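Local coordinates for protein pectate lyase (Bacillus subtilis, PDB 5AMV) that cleaves the alpha-1,4-linked galacturonan chains of pectate by calcium-dependent elimination, leaving oligosaccharides with unsaturated non-reducing ends, at residues Ser248-Ser253 with Val277-Arg282; Tyr308-Gly313 with Lys334-Phe339; Ser316-Gln321 with Thr343-Ser348; Leu330-Thr335 with Ser360-Leu365. All coordinates share one frame; numbering follows the deposited sequence.

Interaction 1. Residues Ser248-Ser253 with Val277-Arg282; sequences SSIFGS and VQRAPR. With ADA (alpha-D-galactopyranuronic acid), chain B; ADA (alpha-D-galactopyranuronic acid), chain C.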
loop_
_atom_site.group_PDB
_atom_site.type_symbol
_atom_site.label_atom_id
_atom_site.label_comp_id
_atom_site.label_asym_id
_atom_site.label_seq_id
_atom_site.Cartn_x
_atom_site.Cartn_y
_atom_site.Cartn_z
ATOM N N SER A 248 1.583 1.649 5.994
ATOM C CA SER A 248 1.848 0.742 4.861
ATOM C C SER A 248 0.649 0.311 4.035
ATOM O O SER A 248 0.623 0.496 2.822
ATOM C CB SER A 248 2.510 -0.521 5.362
ATOM O OG SER A 248 2.672 -1.445 4.308
ATOM N N SER A 249 -0.319 -0.333 4.687
ATOM C CA SER A 249 -1.339 -1.087 3.988
ATOM C C SER A 249 -2.653 -0.952 4.729
ATOM O O SER A 249 -2.819 -1.547 5.794
ATOM C CB SER A 249 -0.943 -2.576 3.910
ATOM O OG SER A 249 0.276 -2.744 3.174
ATOM N N ILE A 250 -3.585 -0.183 4.163
ATOM C CA ILE A 250 -4.920 -0.065 4.779
ATOM C C ILE A 250 -5.925 -0.777 3.871
ATOM O O ILE A 250 -6.067 -0.426 2.662
ATOM C CB ILE A 250 -5.346 1.437 5.125
ATOM C CG1 ILE A 250 -6.761 1.456 5.748
ATOM C CG2 ILE A 250 -5.355 2.294 3.940
ATOM C CD1 ILE A 250 -7.054 2.701 6.660
ATOM N N PHE A 251 -6.662 -1.713 4.460
ATOM C CA PHE A 251 -7.654 -2.502 3.689
ATOM C C PHE A 251 -9.015 -2.194 4.283
ATOM O O PHE A 251 -9.287 -2.588 5.421
ATOM C CB PHE A 251 -7.394 -4.026 3.775
ATOM C CG PHE A 251 -6.002 -4.465 3.353
ATOM C CD1 PHE A 251 -5.245 -3.717 2.475
ATOM C CD2 PHE A 251 -5.472 -5.677 3.844
ATOM C CE1 PHE A 251 -3.991 -4.154 2.076
ATOM C CE2 PHE A 251 -4.204 -6.142 3.418
ATOM C CZ PHE A 251 -3.457 -5.365 2.552
ATOM N N GLY A 252 -9.827 -1.430 3.540
ATOM C CA GLY A 252 -11.128 -0.972 4.040
ATOM C C GLY A 252 -10.943 0.419 4.587
ATOM O O GLY A 252 -10.361 0.593 5.673
ATOM N N SER A 253 -11.454 1.402 3.854
ATOM C CA SER A 253 -11.151 2.824 4.115
ATOM C C SER A 253 -12.090 3.468 5.136
ATOM O O SER A 253 -11.819 4.583 5.615
ATOM C CB SER A 253 -11.291 3.592 2.798
ATOM O OG SER A 253 -12.646 3.468 2.367
ATOM N N VAL A 277 5.984 2.090 10.325
ATOM C CA VAL A 277 5.401 2.566 11.581
ATOM C C VAL A 277 4.142 1.777 11.934
ATOM O O VAL A 277 4.002 1.328 13.082
ATOM C CB VAL A 277 5.072 4.104 11.573
ATOM C CG1 VAL A 277 4.397 4.499 12.846
ATOM C CG2 VAL A 277 6.340 4.917 11.386
ATOM N N GLN A 278 3.205 1.708 11.001
ATOM C CA GLN A 278 1.882 1.196 11.344
ATOM C C GLN A 278 1.125 0.698 10.122
ATOM O O GLN A 278 1.580 0.838 8.986
ATOM C CB GLN A 278 1.100 2.324 12.034
ATOM C CG GLN A 278 0.866 3.539 11.124
ATOM C CD GLN A 278 0.174 4.669 11.861
ATOM O OE1 GLN A 278 -0.815 4.430 12.565
ATOM N NE2 GLN A 278 0.658 5.900 11.688
ATOM N N ARG A 279 -0.039 0.073 10.375
ATOM C CA ARG A 279 -0.916 -0.446 9.302
ATOM C C ARG A 279 -0.239 -1.485 8.438
ATOM O O ARG A 279 0.018 -1.258 7.260
ATOM C CB ARG A 279 -1.522 0.687 8.428
ATOM C CG ARG A 279 -2.163 1.771 9.293
ATOM C CD ARG A 279 -2.787 2.860 8.451
ATOM N NE ARG A 279 -3.510 3.819 9.274
ATOM C CZ ARG A 279 -4.239 4.834 8.795
ATOM N NH1 ARG A 279 -4.328 5.048 7.478
ATOM N NH2 ARG A 279 -4.889 5.635 9.632
ATOM N N ALA A 280 0.071 -2.628 9.037
ATOM C CA ALA A 280 0.754 -3.651 8.279
ATOM C C ALA A 280 0.155 -5.044 8.343
ATOM O O ALA A 280 0.857 -6.003 8.683
ATOM C CB ALA A 280 2.246 -3.687 8.652
ATOM N N PRO A 281 -1.165 -5.193 8.032
ATOM C CA PRO A 281 -2.087 -4.182 7.531
ATOM C C PRO A 281 -3.031 -3.667 8.641
ATOM O O PRO A 281 -3.161 -4.323 9.691
ATOM C CB PRO A 281 -2.937 -4.978 6.529
ATOM C CG PRO A 281 -3.077 -6.306 7.192
ATOM C CD PRO A 281 -1.761 -6.550 7.973
ATOM N N ARG A 282 -3.720 -2.565 8.361
ATOM C CA ARG A 282 -4.901 -2.173 9.162
ATOM C C ARG A 282 -6.130 -2.605 8.385
ATOM O O ARG A 282 -6.263 -2.233 7.221
ATOM C CB ARG A 282 -4.959 -0.662 9.338
ATOM C CG ARG A 282 -6.015 -0.191 10.342
ATOM C CD ARG A 282 -6.566 1.157 9.929
ATOM N NE ARG A 282 -7.317 1.803 10.993
ATOM C CZ ARG A 282 -8.595 1.524 11.299
ATOM N NH1 ARG A 282 -9.272 0.591 10.640
ATOM N NH2 ARG A 282 -9.220 2.199 12.272
HETATM C C1 ADA B . -3.919 7.337 12.641
HETATM C C2 ADA B . -4.788 8.503 12.141
HETATM C C3 ADA B . -6.126 8.527 12.886
HETATM C C4 ADA B . -6.863 7.208 12.732
HETATM C C5 ADA B . -5.971 6.081 13.241
HETATM C C6 ADA B . -6.618 4.774 12.841
HETATM O O2 ADA B . -4.102 9.720 12.468
HETATM O O3 ADA B . -6.963 9.562 12.351
HETATM O O4 ADA B . -7.110 6.998 11.327
HETATM O O5 ADA B . -4.663 6.117 12.601
HETATM O O6B ADA B . -5.936 3.995 12.120
HETATM O O6A ADA B . -7.810 4.507 13.202
HETATM C C1 ADA C . -2.511 8.083 17.280
HETATM C C2 ADA C . -3.595 7.071 16.904
HETATM C C3 ADA C . -3.054 6.112 15.827
HETATM C C4 ADA C . -2.581 6.899 14.604
HETATM C C5 ADA C . -1.554 7.952 15.070
HETATM C C6 ADA C . -0.990 8.781 13.946
HETATM O O2 ADA C . -4.042 6.356 18.072
HETATM O O3 ADA C . -4.037 5.123 15.500
HETATM O O4 ADA C . -3.717 7.495 13.956
HETATM O O5 ADA C . -2.104 8.808 16.109
HETATM O O6B ADA C . -0.564 8.228 12.882
HETATM O O6A ADA C . -0.964 10.027 14.139
HETATM O O HOH W 1 -8.585 -0.523 7.728
#
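CD1 of Ile250 lies over one face of the Arg279 guanidinium, 3.7 Å from NH1, while the ring oxygen O5 of a bound galacturonate (chain B) meets the edge of the same group near its plane. CB of Pro281 lies over one face of the Phe251 ring, a CH-pi contact 4.0 Å from CB to the ring centroid. The carboxylate of the galacturonate sits at the edge of the Arg282 guanidinium: NE donates to O6B at 2.8 Å and NH2 to O6A, and a weak bond from Arg279 NH2 also reaches O6B, which together would limit its rotation. Arg279 NH2 also donates to O5 at 3.0 Å. Gln278 NE2 donates to O6B of the chain C galacturonate and also bonds Asp246. The backbones pair in parallel: Arg282 N donates to Ser249 O, and Phe251 N to Arg282 O at 2.8 Å, almost straight at 178°. Ile250 N is hydrogen-bonded to OD1 of Asp227, a calcium ligand, which places this strand beside the metal site. Neighbouring parallel strands whose side chains line a calcium-dependent sugar cleft, with Arg279 as the inferred catalytic residue, are characteristic of the parallel beta-helix of polysaccharide lyase family 1.

Interaction 2. Residues Tyr308-Gly313 with Lys334-Phe339; sequences YAWGIG and KTISVF. With ADA (alpha-D-galactopyranuronic acid), chain B.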
loop_
_atom_site.group_PDB
_atom_site.type_symbol
_atom_site.label_atom_id
_atom_site.label_comp_id
_atom_site.label_asym_id
_atom_site.label_seq_id
_atom_site.Cartn_x
_atom_site.Cartn_y
_atom_site.Cartn_z
ATOM N N TYR A 308 2.742 -0.300 15.553
ATOM C CA TYR A 308 2.074 -1.597 15.606
ATOM C C TYR A 308 2.162 -2.288 14.259
ATOM O O TYR A 308 2.408 -1.612 13.254
ATOM C CB TYR A 308 0.616 -1.468 16.069
ATOM C CG TYR A 308 -0.346 -0.824 15.060
ATOM C CD1 TYR A 308 -0.966 -1.609 14.080
ATOM C CD2 TYR A 308 -0.649 0.578 15.104
ATOM C CE1 TYR A 308 -1.857 -1.020 13.135
ATOM C CE2 TYR A 308 -1.543 1.167 14.175
ATOM C CZ TYR A 308 -2.163 0.336 13.233
ATOM O OH TYR A 308 -3.084 0.860 12.331
ATOM N N ALA A 309 1.953 -3.613 14.238
ATOM C CA ALA A 309 1.901 -4.353 12.985
ATOM C C ALA A 309 0.468 -4.481 12.463
ATOM O O ALA A 309 0.105 -3.864 11.448
ATOM C CB ALA A 309 2.544 -5.754 13.160
ATOM N N TRP A 310 -0.374 -5.244 13.174
ATOM C CA TRP A 310 -1.751 -5.505 12.702
ATOM C C TRP A 310 -2.758 -4.549 13.316
ATOM O O TRP A 310 -2.762 -4.339 14.524
ATOM C CB TRP A 310 -2.193 -6.963 12.943
ATOM C CG TRP A 310 -1.212 -7.924 12.457
ATOM C CD1 TRP A 310 -0.399 -7.795 11.334
ATOM C CD2 TRP A 310 -0.871 -9.189 13.058
ATOM N NE1 TRP A 310 0.434 -8.893 11.233
ATOM C CE2 TRP A 310 0.165 -9.763 12.259
ATOM C CE3 TRP A 310 -1.320 -9.883 14.209
ATOM C CZ2 TRP A 310 0.752 -10.998 12.556
ATOM C CZ3 TRP A 310 -0.718 -11.142 14.496
ATOM C CH2 TRP A 310 0.311 -11.664 13.677
ATOM N N GLY A 311 -3.614 -3.960 12.488
ATOM C CA GLY A 311 -4.599 -3.005 13.019
ATOM C C GLY A 311 -5.936 -3.696 12.968
ATOM O O GLY A 311 -6.445 -4.013 11.883
ATOM N N ILE A 312 -6.495 -3.962 14.153
ATOM C CA ILE A 312 -7.767 -4.694 14.253
ATOM C C ILE A 312 -8.908 -3.693 14.182
ATOM O O ILE A 312 -9.319 -3.124 15.211
ATOM C CB ILE A 312 -7.829 -5.511 15.582
ATOM C CG1 ILE A 312 -6.514 -6.276 15.840
ATOM C CG2 ILE A 312 -9.025 -6.464 15.567
ATOM C CD1 ILE A 312 -5.976 -7.112 14.660
ATOM N N GLY A 313 -9.379 -3.429 12.964
ATOM C CA GLY A 313 -10.416 -2.415 12.681
ATOM C C GLY A 313 -11.810 -3.029 12.788
ATOM O O GLY A 313 -11.936 -4.247 12.959
ATOM N N LYS A 334 1.357 -5.052 22.312
ATOM C CA LYS A 334 1.620 -3.871 21.485
ATOM C C LYS A 334 2.008 -4.231 20.059
ATOM O O LYS A 334 2.234 -3.331 19.221
ATOM C CB LYS A 334 2.702 -2.996 22.121
ATOM C CG LYS A 334 2.241 -2.307 23.437
ATOM C CD LYS A 334 0.934 -1.564 23.290
ATOM C CE LYS A 334 1.117 -0.191 22.601
ATOM N NZ LYS A 334 -0.186 0.333 22.021
ATOM N N THR A 335 2.058 -5.532 19.782
ATOM C CA THR A 335 2.249 -5.984 18.398
ATOM C C THR A 335 1.075 -5.566 17.508
ATOM O O THR A 335 1.207 -5.471 16.259
ATOM C CB THR A 335 2.402 -7.507 18.293
ATOM O OG1 THR A 335 1.237 -8.145 18.832
ATOM C CG2 THR A 335 3.678 -7.987 19.003
ATOM N N ILE A 336 -0.088 -5.355 18.112
ATOM C CA ILE A 336 -1.285 -4.937 17.344
ATOM C C ILE A 336 -1.891 -3.668 17.931
ATOM O O ILE A 336 -1.515 -3.228 19.054
ATOM C CB ILE A 336 -2.346 -6.080 17.257
ATOM C CG1 ILE A 336 -3.111 -6.184 18.604
ATOM C CG2 ILE A 336 -1.648 -7.385 16.817
ATOM C CD1 ILE A 336 -4.155 -7.293 18.648
ATOM N N SER A 337 -2.799 -3.048 17.167
ATOM C CA SER A 337 -3.592 -1.941 17.685
ATOM C C SER A 337 -5.060 -2.287 17.409
ATOM O O SER A 337 -5.415 -2.662 16.299
ATOM C CB SER A 337 -3.223 -0.615 17.022
ATOM O OG SER A 337 -3.923 0.480 17.639
ATOM N N VAL A 338 -5.884 -2.195 18.455
ATOM C CA VAL A 338 -7.326 -2.504 18.397
ATOM C C VAL A 338 -8.149 -1.219 18.318
ATOM O O VAL A 338 -7.992 -0.291 19.134
ATOM C CB VAL A 338 -7.762 -3.346 19.629
ATOM C CG1 VAL A 338 -9.219 -3.749 19.421
ATOM C CG2 VAL A 338 -6.870 -4.612 19.777
ATOM N N PHE A 339 -8.994 -1.138 17.297
ATOM C CA PHE A 339 -9.863 0.032 17.093
ATOM C C PHE A 339 -11.319 -0.360 17.421
ATOM O O PHE A 339 -11.625 -1.540 17.523
ATOM C CB PHE A 339 -9.713 0.523 15.651
ATOM C CG PHE A 339 -8.295 0.879 15.294
ATOM C CD1 PHE A 339 -7.755 2.102 15.709
ATOM C CD2 PHE A 339 -7.465 -0.037 14.614
ATOM C CE1 PHE A 339 -6.419 2.466 15.428
ATOM C CE2 PHE A 339 -6.122 0.311 14.319
ATOM C CZ PHE A 339 -5.588 1.569 14.726
HETATM C C1 ADA B . -3.919 7.337 12.641
HETATM C C2 ADA B . -4.788 8.503 12.141
HETATM C C3 ADA B . -6.126 8.527 12.886
HETATM C C4 ADA B . -6.863 7.208 12.732
HETATM C C5 ADA B . -5.971 6.081 13.241
HETATM C C6 ADA B . -6.618 4.774 12.841
HETATM O O2 ADA B . -4.102 9.720 12.468
HETATM O O3 ADA B . -6.963 9.562 12.351
HETATM O O4 ADA B . -7.110 6.998 11.327
HETATM O O5 ADA B . -4.663 6.117 12.601
HETATM O O6B ADA B . -5.936 3.995 12.120
HETATM O O6A ADA B . -7.810 4.507 13.202
#
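Tyr308 lays one face of its ring over Ser337, whose CB stands 3.5 Å from the ring centroid in a CH-pi contact. CG of Tyr308 lies between the backbone N and the carbonyl carbon (chi1 71°), which starts the ring on its course over the neighbouring strand. The hydroxyl end of Tyr308 meets Phe339 tip to tip, with OH 3.5 Å from Phe339 CZ; the edge of Phe339 is turned toward the face of Tyr308 in an offset edge-to-face pair, the planes at 66°. Gly311 CA also lies at the edge of the Phe339 ring, and a beta carbon there would come too close to both Phe339 CE2 and Tyr308 OH. On the other face of the sheet, Ile336 CG2 packs 3.6 Å from Trp310 CE3, and its CD1 reaches Ile312 CG1. The strands 310-312 and 336-338 run parallel in register, bonded from Ser337 N to Trp310 O, from Ile312 N to Ser337 O at 2.7 Å and from Phe339 N to Ile312 O. Before them, Ala309 N donates to Thr335 O. Phe339 CE1 lies 3.3 Å from O6A of the chain B galacturonate, and its ring makes a cation-pi contact with Arg282. In this part of the pectate lyase beta-helix, Tyr308, Ser337 and Phe339 lie toward the sugar, with Phe339 in its pocket, while Trp310, Ile312 and Ile336 pack on strand 317-326 and helix 359-362.

Interaction 3. Residues Ser316-Gln321 with Thr343-Ser348; sequences SKIYAQ and TALYDS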
loop_
_atom_site.group_PDB
_atom_site.type_symbol
_atom_site.label_atom_id
_atom_site.label_comp_id
_atom_site.label_asym_id
_atom_site.label_seq_id
_atom_site.Cartn_x
_atom_site.Cartn_y
_atom_site.Cartn_z
ATOM N N SER A 316 -13.061 -6.542 11.392
ATOM C CA SER A 316 -11.957 -7.210 10.721
ATOM C C SER A 316 -11.892 -8.687 11.036
ATOM O O SER A 316 -12.305 -9.137 12.131
ATOM C CB SER A 316 -10.591 -6.559 11.035
ATOM O OG SER A 316 -10.341 -6.521 12.423
ATOM N N LYS A 317 -11.399 -9.464 10.083
ATOM C CA LYS A 317 -11.285 -10.885 10.277
ATOM C C LYS A 317 -9.901 -11.383 9.876
ATOM O O LYS A 317 -9.760 -12.208 8.986
ATOM C CB LYS A 317 -12.414 -11.602 9.525
ATOM C CG LYS A 317 -13.785 -11.296 10.118
ATOM C CD LYS A 317 -14.916 -11.849 9.252
ATOM C CE LYS A 317 -16.292 -11.698 10.027
ATOM N NZ LYS A 317 -16.587 -10.329 10.482
ATOM N N ILE A 318 -8.880 -10.861 10.539
ATOM C CA ILE A 318 -7.512 -11.292 10.230
ATOM C C ILE A 318 -7.267 -12.687 10.801
ATOM O O ILE A 318 -7.562 -12.962 11.998
ATOM C CB ILE A 318 -6.463 -10.303 10.810
ATOM C CG1 ILE A 318 -6.632 -8.911 10.170
ATOM C CG2 ILE A 318 -5.047 -10.882 10.663
ATOM C CD1 ILE A 318 -5.839 -7.811 10.861
ATOM N N TYR A 319 -6.750 -13.561 9.945
ATOM C CA TYR A 319 -6.355 -14.898 10.310
ATOM C C TYR A 319 -4.849 -15.020 10.075
ATOM O O TYR A 319 -4.373 -15.075 8.931
ATOM C CB TYR A 319 -7.159 -15.900 9.471
ATOM C CG TYR A 319 -7.127 -17.327 9.954
ATOM C CD1 TYR A 319 -6.020 -18.136 9.714
ATOM C CD2 TYR A 319 -8.215 -17.866 10.618
ATOM C CE1 TYR A 319 -5.946 -19.495 10.159
ATOM C CE2 TYR A 319 -8.188 -19.199 11.042
ATOM C CZ TYR A 319 -7.061 -20.015 10.812
ATOM O OH TYR A 319 -7.049 -21.336 11.231
ATOM N N ALA A 320 -4.102 -15.036 11.182
ATOM C CA ALA A 320 -2.656 -14.914 11.095
ATOM C C ALA A 320 -1.955 -16.200 11.497
ATOM O O ALA A 320 -2.320 -16.826 12.505
ATOM C CB ALA A 320 -2.181 -13.728 11.958
ATOM N N GLN A 321 -1.007 -16.645 10.671
ATOM C CA GLN A 321 -0.232 -17.838 10.996
ATOM C C GLN A 321 1.262 -17.644 10.761
ATOM O O GLN A 321 1.693 -17.213 9.691
ATOM C CB GLN A 321 -0.664 -19.034 10.127
ATOM C CG GLN A 321 -2.089 -19.476 10.368
ATOM C CD GLN A 321 -2.514 -20.504 9.371
ATOM O OE1 GLN A 321 -2.700 -20.206 8.190
ATOM N NE2 GLN A 321 -2.659 -21.750 9.829
ATOM N N THR A 343 -12.945 -6.677 17.281
ATOM C CA THR A 343 -13.218 -7.583 18.396
ATOM C C THR A 343 -12.530 -8.952 18.337
ATOM O O THR A 343 -12.579 -9.717 19.303
ATOM C CB THR A 343 -14.742 -7.808 18.535
ATOM O OG1 THR A 343 -15.220 -8.599 17.429
ATOM C CG2 THR A 343 -15.480 -6.489 18.585
ATOM N N ALA A 344 -11.913 -9.297 17.202
ATOM C CA ALA A 344 -11.488 -10.659 16.982
ATOM C C ALA A 344 -10.185 -10.693 16.166
ATOM O O ALA A 344 -9.984 -9.860 15.282
ATOM C CB ALA A 344 -12.563 -11.433 16.231
ATOM N N LEU A 345 -9.345 -11.665 16.492
ATOM C CA LEU A 345 -8.097 -11.909 15.762
ATOM C C LEU A 345 -7.739 -13.366 15.992
ATOM O O LEU A 345 -7.626 -13.820 17.155
ATOM C CB LEU A 345 -6.966 -10.985 16.228
ATOM C CG LEU A 345 -5.528 -11.340 15.805
ATOM C CD1 LEU A 345 -5.354 -11.144 14.250
ATOM C CD2 LEU A 345 -4.549 -10.490 16.576
ATOM N N TYR A 346 -7.590 -14.114 14.910
ATOM C CA TYR A 346 -6.968 -15.424 15.025
ATOM C C TYR A 346 -5.477 -15.239 14.803
ATOM O O TYR A 346 -5.089 -14.727 13.770
ATOM C CB TYR A 346 -7.501 -16.407 13.963
ATOM C CG TYR A 346 -6.901 -17.794 14.043
ATOM C CD1 TYR A 346 -5.634 -18.077 13.525
ATOM C CD2 TYR A 346 -7.588 -18.825 14.677
ATOM C CE1 TYR A 346 -5.076 -19.340 13.648
ATOM C CE2 TYR A 346 -7.054 -20.089 14.779
ATOM C CZ TYR A 346 -5.806 -20.349 14.272
ATOM O OH TYR A 346 -5.266 -21.604 14.410
ATOM N N ASP A 347 -4.649 -15.664 15.750
ATOM C CA ASP A 347 -3.224 -15.769 15.451
ATOM C C ASP A 347 -2.620 -17.006 16.097
ATOM O O ASP A 347 -2.900 -17.336 17.256
ATOM C CB ASP A 347 -2.399 -14.472 15.749
ATOM C CG ASP A 347 -2.109 -14.283 17.202
ATOM O OD1 ASP A 347 -3.074 -14.058 17.954
ATOM O OD2 ASP A 347 -0.930 -14.338 17.601
ATOM N N SER A 348 -1.821 -17.686 15.306
ATOM C CA SER A 348 -1.106 -18.873 15.752
ATOM C C SER A 348 0.349 -18.781 15.293
ATOM O O SER A 348 0.653 -18.259 14.222
ATOM C CB SER A 348 -1.793 -20.168 15.251
ATOM O OG SER A 348 -1.627 -20.413 13.852
HETATM O O HOH W 2 -8.970 -9.022 12.799
HETATM O O HOH W 3 -12.797 -7.594 14.661
HETATM O O HOH W 4 -3.167 -22.359 12.716
#
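Tyr319 and Tyr346 both carry CG anti to the backbone N (chi1 -165° and -179°), and the two side chains run alongside each other, pointing the same way. Their rings form an offset stack with centroids 3.9 Å apart and planes only 2° from parallel. Tyr319 CZ lies over the centre of the Tyr346 ring, 3.5 Å from CE1, while Tyr346 CD1 lies over the centre of the Tyr319 ring. An alanine in place of Tyr319 would probably leave this face of Tyr346 without its aromatic partner and its ring freer to turn. One water joins Tyr346 OH, at 2.8 Å, to NE2 of Gln321, whose OE1 is bonded to His289. Ala320 and Asp347 point to the other face of the sheet, their CB atoms 3.9 Å apart, and Ile318 CG2 packs on Leu345 CD1 at 3.6 Å. A second water, bound to Ser316 OG, Ile318 N and Ala344 O, bridges the segments ahead of the first direct backbone bond, Tyr346 N to Ile318 O; Ser316 OG also bonds Gly313 O. Strand 317-326 lies between strands 287-296 and 346-348; Ile318 and Leu345 meet Ile312 of strand 310-312, and Asp347, bonded to Thr350, also accepts from backbone N atoms at the start of helix 359-362.

Interaction 4. Residues Leu330-Thr335 with Ser360-Leu365; sequences LSAAKT and SAANGL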
loop_
_atom_site.group_PDB
_atom_site.type_symbol
_atom_site.label_atom_id
_atom_site.label_comp_id
_atom_site.label_asym_id
_atom_site.label_seq_id
_atom_site.Cartn_x
_atom_site.Cartn_y
_atom_site.Cartn_z
ATOM N N LEU A 330 9.448 -4.662 22.849
ATOM C CA LEU A 330 7.994 -4.623 22.664
ATOM C C LEU A 330 7.299 -5.692 23.506
ATOM O O LEU A 330 7.806 -6.806 23.669
ATOM C CB LEU A 330 7.656 -4.829 21.167
ATOM C CG LEU A 330 6.270 -4.359 20.733
ATOM C CD1 LEU A 330 6.155 -2.859 20.658
ATOM C CD2 LEU A 330 5.918 -4.999 19.405
ATOM N N SER A 331 6.148 -5.334 24.063
ATOM C CA SER A 331 5.245 -6.315 24.664
ATOM C C SER A 331 4.378 -7.046 23.627
ATOM O O SER A 331 4.074 -6.500 22.547
ATOM C CB SER A 331 4.356 -5.623 25.696
ATOM O OG SER A 331 3.404 -4.792 25.024
ATOM N N ALA A 332 3.975 -8.273 23.950
ATOM C CA ALA A 332 3.036 -9.030 23.119
ATOM C C ALA A 332 1.792 -8.219 22.740
ATOM O O ALA A 332 1.363 -8.261 21.580
ATOM C CB ALA A 332 2.633 -10.350 23.797
ATOM N N ALA A 333 1.222 -7.469 23.690
ATOM C CA ALA A 333 -0.029 -6.757 23.390
ATOM C C ALA A 333 0.178 -5.690 22.299
ATOM O O ALA A 333 -0.720 -5.436 21.478
ATOM C CB ALA A 333 -0.635 -6.125 24.698
ATOM N N LYS A 334 1.357 -5.052 22.312
ATOM C CA LYS A 334 1.620 -3.871 21.485
ATOM C C LYS A 334 2.008 -4.231 20.059
ATOM O O LYS A 334 2.234 -3.331 19.221
ATOM C CB LYS A 334 2.702 -2.996 22.121
ATOM C CG LYS A 334 2.241 -2.307 23.437
ATOM C CD LYS A 334 0.934 -1.564 23.290
ATOM C CE LYS A 334 1.117 -0.191 22.601
ATOM N NZ LYS A 334 -0.186 0.333 22.021
ATOM N N THR A 335 2.058 -5.532 19.782
ATOM C CA THR A 335 2.249 -5.984 18.398
ATOM C C THR A 335 1.075 -5.566 17.508
ATOM O O THR A 335 1.207 -5.471 16.259
ATOM C CB THR A 335 2.402 -7.507 18.293
ATOM O OG1 THR A 335 1.237 -8.145 18.832
ATOM C CG2 THR A 335 3.678 -7.987 19.003
ATOM N N SER A 360 -3.596 -12.019 19.989
ATOM C CA SER A 360 -5.031 -11.894 20.190
ATOM C C SER A 360 -5.371 -12.003 21.693
ATOM O O SER A 360 -6.000 -11.122 22.247
ATOM C CB SER A 360 -5.715 -13.030 19.446
ATOM O OG SER A 360 -7.098 -12.884 19.550
ATOM N N ALA A 361 -4.845 -13.049 22.325
ATOM C CA ALA A 361 -5.121 -13.338 23.720
ATOM C C ALA A 361 -4.576 -12.211 24.592
ATOM O O ALA A 361 -5.201 -11.823 25.581
ATOM C CB ALA A 361 -4.476 -14.654 24.101
ATOM N N ALA A 362 -3.411 -11.684 24.212
ATOM C CA ALA A 362 -2.750 -10.595 24.956
ATOM C C ALA A 362 -3.576 -9.313 24.972
ATOM O O ALA A 362 -3.376 -8.403 25.815
ATOM C CB ALA A 362 -1.329 -10.348 24.393
ATOM N N ASN A 363 -4.527 -9.237 24.027
ATOM C CA ASN A 363 -5.382 -8.072 23.897
ATOM C C ASN A 363 -6.834 -8.366 24.276
ATOM O O ASN A 363 -7.697 -7.525 24.097
ATOM C CB ASN A 363 -5.321 -7.527 22.461
ATOM C CG ASN A 363 -4.080 -6.690 22.229
ATOM O OD1 ASN A 363 -4.102 -5.492 22.481
ATOM N ND2 ASN A 363 -2.997 -7.315 21.764
ATOM N N GLY A 364 -7.055 -9.568 24.796
ATOM C CA GLY A 364 -8.374 -10.016 25.237
ATOM C C GLY A 364 -9.400 -10.113 24.115
ATOM O O GLY A 364 -10.582 -9.925 24.356
ATOM N N LEU A 365 -8.952 -10.359 22.883
ATOM C CA LEU A 365 -9.879 -10.414 21.741
ATOM C C LEU A 365 -10.424 -11.831 21.620
ATOM O O LEU A 365 -9.895 -12.747 22.265
ATOM C CB LEU A 365 -9.134 -10.055 20.439
ATOM C CG LEU A 365 -8.622 -8.620 20.379
ATOM C CD1 LEU A 365 -7.719 -8.453 19.165
ATOM C CD2 LEU A 365 -9.776 -7.599 20.339
#
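Asn363 ND2 donates to Ala333 O across the two turns at 3.0 Å, in a nearly straight bond of 167°. The acceptor lies within 1° of the Asn363 amide plane, so the N-H points in the plane of the amide at a lone pair of the carbonyl. Asn363 CG is anti to its own carbonyl carbon (chi1 -80°), which starts the amide on its way to the facing turn. Beside this bond the contact is made of small apolar groups: Ala362 CB meets Ala332 CB at 4.0 Å, and Ala333 CB rests 3.7 Å from Ala362 O. The amide is positioned further by Ala359 O, which also accepts from Asn363 ND2, and by the side chains of Ile336 and Val338 against which Asn363 packs. Next outward, Thr335 OG1 donates to Ala332 O at 2.8 Å, tying the 3-10 turn that presents Ala333 O. On the other side, a Schellman motif closes the helix with Gly364 at C-prime: Leu365 N bonds Ser360 O and Gly364 N bonds Ala361 O. A leucine in place of Asn363 would probably leave both Ala333 O and Ala359 O without this donor, and the two turns without their direct polar link. The chemistry implies a small surface contact that combines one directional amide bond with close contacts among three alanines, and that probably depends more on the bond than on buried area.

Interactions 1, 2 and 3 are buried, whereas interaction 4 is a surface contact between two turns. Interactions 1 and 2 belong to the same parallel sheet, joined by probable backbone bonds from Ala280 to Ala309 and from Gly311 to Pro281, and both touch the chain B galacturonate: charged arginines grip it in the first, an aromatic ring borders it in the second. Interaction 3 repeats the parallel pairing on another sheet, away from the sugar, with a tyrosine stack and bridging waters. Its apolar side meets interaction 2 through Ile312, Ile318, Ile336 and Leu345. Interaction 4 shares Lys334 and Thr335 with interaction 2, and its Ser360 is bonded to Leu345 and Asp347 of interaction 3.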